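Local coordinates for cell wall surface anchor protein (Streptococcus agalactiae, PDB 4Z1P) that probably serves as a wall-anchored adhesin of the antigen I/II family, displayed on the streptococcal surface for attachment, at residues Gly276-Ala281 with Ala298-Val303. Numbering follows the deposited sequence.
Sequences GRYELA and ADDFIV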
ATOM      1  N   GLY A 276      27.215   2.936  19.113  1.00 30.16           N
ATOM      2  CA  GLY A 276      27.336   3.492  17.746  1.00 28.69           C
ATOM      3  C   GLY A 276      25.979   3.696  17.095  1.00 27.58           C
ATOM      4  O   GLY A 276      25.892   4.105  15.942  1.00 27.18           O
ATOM      5  N   ARG A 277      24.901   3.446  17.843  1.00 29.67           N
ATOM      6  CA  ARG A 277      23.554   3.615  17.268  1.00 26.39           C
ATOM      7  C   ARG A 277      23.078   5.052  17.229  1.00 22.83           C
ATOM      8  O   ARG A 277      22.740   5.661  18.249  1.00 22.01           O
ATOM      9  CB  ARG A 277      22.522   2.764  18.007  1.00 27.59           C
ATOM     10  CG  ARG A 277      21.202   2.681  17.228  1.00 26.17           C
ATOM     11  CD  ARG A 277      20.084   2.172  18.123  1.00 28.44           C
ATOM     12  NE  ARG A 277      18.834   1.995  17.388  1.00 28.99           N
ATOM     13  CZ  ARG A 277      17.854   2.886  17.326  1.00 30.76           C
ATOM     14  NH1 ARG A 277      17.921   4.075  17.958  1.00 30.07           N
ATOM     15  NH2 ARG A 277      16.774   2.561  16.641  1.00 27.95           N
ATOM     16  N   TYR A 278      22.989   5.577  16.012  1.00 22.15           N
ATOM     17  CA  TYR A 278      22.413   6.889  15.736  1.00 20.28           C
ATOM     18  C   TYR A 278      20.970   6.730  15.190  1.00 22.14           C
ATOM     19  O   TYR A 278      20.718   5.796  14.441  1.00 21.00           O
ATOM     20  CB  TYR A 278      23.279   7.503  14.638  1.00 19.96           C
ATOM     21  CG  TYR A 278      22.739   8.755  14.021  1.00 19.57           C
ATOM     22  CD1 TYR A 278      21.857   8.689  12.956  1.00 19.15           C
ATOM     23  CD2 TYR A 278      23.070  10.012  14.509  1.00 19.82           C
ATOM     24  CE1 TYR A 278      21.329   9.808  12.386  1.00 18.41           C
ATOM     25  CE2 TYR A 278      22.546  11.163  13.915  1.00 19.73           C
ATOM     26  CZ  TYR A 278      21.683  11.042  12.840  1.00 19.80           C
ATOM     27  OH  TYR A 278      21.191  12.138  12.216  1.00 18.77           O
ATOM     28  N   GLU A 279      20.034   7.593  15.592  1.00 21.34           N
ATOM     29  CA  GLU A 279      18.718   7.616  14.950  1.00 23.00           C
ATOM     30  C   GLU A 279      18.313   9.024  14.806  1.00 21.23           C
ATOM     31  O   GLU A 279      18.474   9.830  15.753  1.00 20.88           O
ATOM     32  CB  GLU A 279      17.693   6.874  15.783  1.00 27.75           C
ATOM     33  CG  GLU A 279      16.282   7.074  15.281  1.00 29.79           C
ATOM     34  CD  GLU A 279      15.304   6.480  16.246  1.00 32.95           C
ATOM     35  OE1 GLU A 279      14.500   7.262  16.796  1.00 34.24           O
ATOM     36  OE2 GLU A 279      15.390   5.259  16.448  1.00 35.31           O
ATOM     37  N   LEU A 280      17.814   9.351  13.631  1.00 19.87           N
ATOM     38  CA  LEU A 280      17.138  10.593  13.421  1.00 19.35           C
ATOM     39  C   LEU A 280      15.695  10.281  12.992  1.00 21.59           C
ATOM     40  O   LEU A 280      15.469   9.559  11.977  1.00 21.00           O
ATOM     41  CB  LEU A 280      17.834  11.413  12.365  1.00 21.48           C
ATOM     42  CG  LEU A 280      17.172  12.794  12.165  1.00 22.64           C
ATOM     43  CD1 LEU A 280      18.126  13.880  11.665  1.00 23.59           C
ATOM     44  CD2 LEU A 280      15.933  12.742  11.271  1.00 24.37           C
ATOM     45  N   ALA A 281      14.722  10.825  13.723  1.00 21.44           N
ATOM     46  CA  ALA A 281      13.313  10.475  13.494  1.00 21.87           C
ATOM     47  C   ALA A 281      12.489  11.695  13.388  1.00 23.74           C
ATOM     48  O   ALA A 281      12.606  12.627  14.220  1.00 24.15           O
ATOM     49  CB  ALA A 281      12.771   9.566  14.603  1.00 20.45           C
ATOM     50  N   ALA A 298      13.661  13.970   3.055  1.00 19.62           N
ATOM     51  CA  ALA A 298      14.827  14.652   3.588  1.00 18.14           C
ATOM     52  C   ALA A 298      16.101  13.872   3.384  1.00 19.06           C
ATOM     53  O   ALA A 298      16.102  12.609   3.288  1.00 17.41           O
ATOM     54  CB  ALA A 298      14.623  14.924   5.056  1.00 19.35           C
ATOM     55  N   ASP A 299      17.210  14.638   3.338  1.00 17.34           N
ATOM     56  CA  ASP A 299      18.532  14.068   3.431  1.00 16.84           C
ATOM     57  C   ASP A 299      19.119  14.409   4.819  1.00 19.57           C
ATOM     58  O   ASP A 299      18.787  15.470   5.398  1.00 18.80           O
ATOM     59  CB  ASP A 299      19.420  14.639   2.336  1.00 19.41           C
ATOM     60  CG  ASP A 299      19.042  14.184   0.941  1.00 21.05           C
ATOM     61  OD1 ASP A 299      18.459  13.090   0.772  1.00 18.64           O
ATOM     62  OD2 ASP A 299      19.326  14.924  -0.010  1.00 21.47           O
ATOM     63  N   ASP A 300      19.910  13.487   5.364  1.00 18.52           N
ATOM     64  CA  ASP A 300      20.530  13.633   6.668  1.00 21.80           C
ATOM     65  C   ASP A 300      22.046  13.493   6.466  1.00 23.38           C
ATOM     66  O   ASP A 300      22.520  12.570   5.762  1.00 24.37           O
ATOM     67  CB  ASP A 300      20.038  12.545   7.612  1.00 23.11           C
ATOM     68  CG  ASP A 300      20.527  12.721   9.042  1.00 27.79           C
ATOM     69  OD1 ASP A 300      20.997  13.821   9.398  1.00 28.15           O
ATOM     70  OD2 ASP A 300      20.430  11.731   9.813  1.00 29.90           O
ATOM     71  N   PHE A 301      22.795  14.411   7.060  1.00 20.41           N
ATOM     72  CA  PHE A 301      24.230  14.491   6.897  1.00 18.82           C
ATOM     73  C   PHE A 301      24.790  14.293   8.304  1.00 21.12           C
ATOM     74  O   PHE A 301      24.464  15.070   9.184  1.00 23.11           O
ATOM     75  CB  PHE A 301      24.589  15.852   6.399  1.00 19.42           C
ATOM     76  CG  PHE A 301      24.163  16.114   4.998  1.00 20.32           C
ATOM     77  CD1 PHE A 301      24.966  15.730   3.945  1.00 21.41           C
ATOM     78  CD2 PHE A 301      22.902  16.648   4.725  1.00 21.59           C
ATOM     79  CE1 PHE A 301      24.566  15.957   2.602  1.00 23.59           C
ATOM     80  CE2 PHE A 301      22.516  16.914   3.410  1.00 21.85           C
ATOM     81  CZ  PHE A 301      23.339  16.552   2.339  1.00 21.38           C
ATOM     82  N   ILE A 302      25.549  13.223   8.495  1.00 19.40           N
ATOM     83  CA  ILE A 302      26.158  12.877   9.763  1.00 20.64           C
ATOM     84  C   ILE A 302      27.664  13.142   9.724  1.00 21.16           C
ATOM     85  O   ILE A 302      28.383  12.545   8.956  1.00 18.30           O
ATOM     86  CB  ILE A 302      25.922  11.412  10.098  1.00 22.00           C
ATOM     87  CG1 ILE A 302      24.469  11.124  10.218  1.00 22.86           C
ATOM     88  CG2 ILE A 302      26.580  11.048  11.403  1.00 23.26           C
ATOM     89  CD1 ILE A 302      24.173   9.640  10.057  1.00 24.68           C
ATOM     90  N   VAL A 303      28.145  14.061  10.547  1.00 21.16           N
ATOM     91  CA  VAL A 303      29.559  14.369  10.428  1.00 21.36           C
ATOM     92  C   VAL A 303      30.285  13.713  11.593  1.00 18.52           C
ATOM     93  O   VAL A 303      29.805  13.683  12.726  1.00 18.33           O
ATOM     94  CB  VAL A 303      29.854  15.868  10.074  1.00 26.24           C
ATOM     95  CG1 VAL A 303      28.614  16.742   9.946  1.00 25.42           C
ATOM     96  CG2 VAL A 303      31.029  16.452  10.800  1.00 26.71           C
TER
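Y278 and L280 meet D300 and I302 across the core of a beta sandwich, in the C-terminal antigen I/II-type region. Strand 277-282 belongs to one antiparallel sheet and strand 298-306 to the other. The two short segments run roughly antiparallel, at 150°, with their axes 9.9 Å apart at closest approach. Side chains alone bridge this gap.

The polar part is one buried pair. D300 OD2 lies at the edge of the Y278 ring, near its plane, 2.6 Å from Y278 OH. The ring and carboxylate planes are 30° apart. D241 OD2, on strand 236-245, is a second hydrogen-bonding partner of the Y278 hydroxyl. Two carboxylates thus gather at one phenol, which may raise the proton affinity of one of the acids.

Apolar contacts flank the pair. I302 CD1 sits over one face of the Y278 ring in a CH-pi contact, 3.9 Å from the centroid and displaced toward the CD1-CE1 side of the ring. Y278 CG is anti to the backbone N (chi1 170°), and the ring reaches out to the opposite sheet. L280 slants past D300 and lays CB and CD1 against the carboxylate. L280 CD1 is 3.7 Å from D300 OD1, and L280 CB lies at the same distance from D300 OD2.

On the other side of strand 277-282, R277 forms a salt bridge with E279: R277 NH1 and NH2 both donate end-on to E279 OE2, which lies in the guanidinium plane, 3.0 Å from NH2.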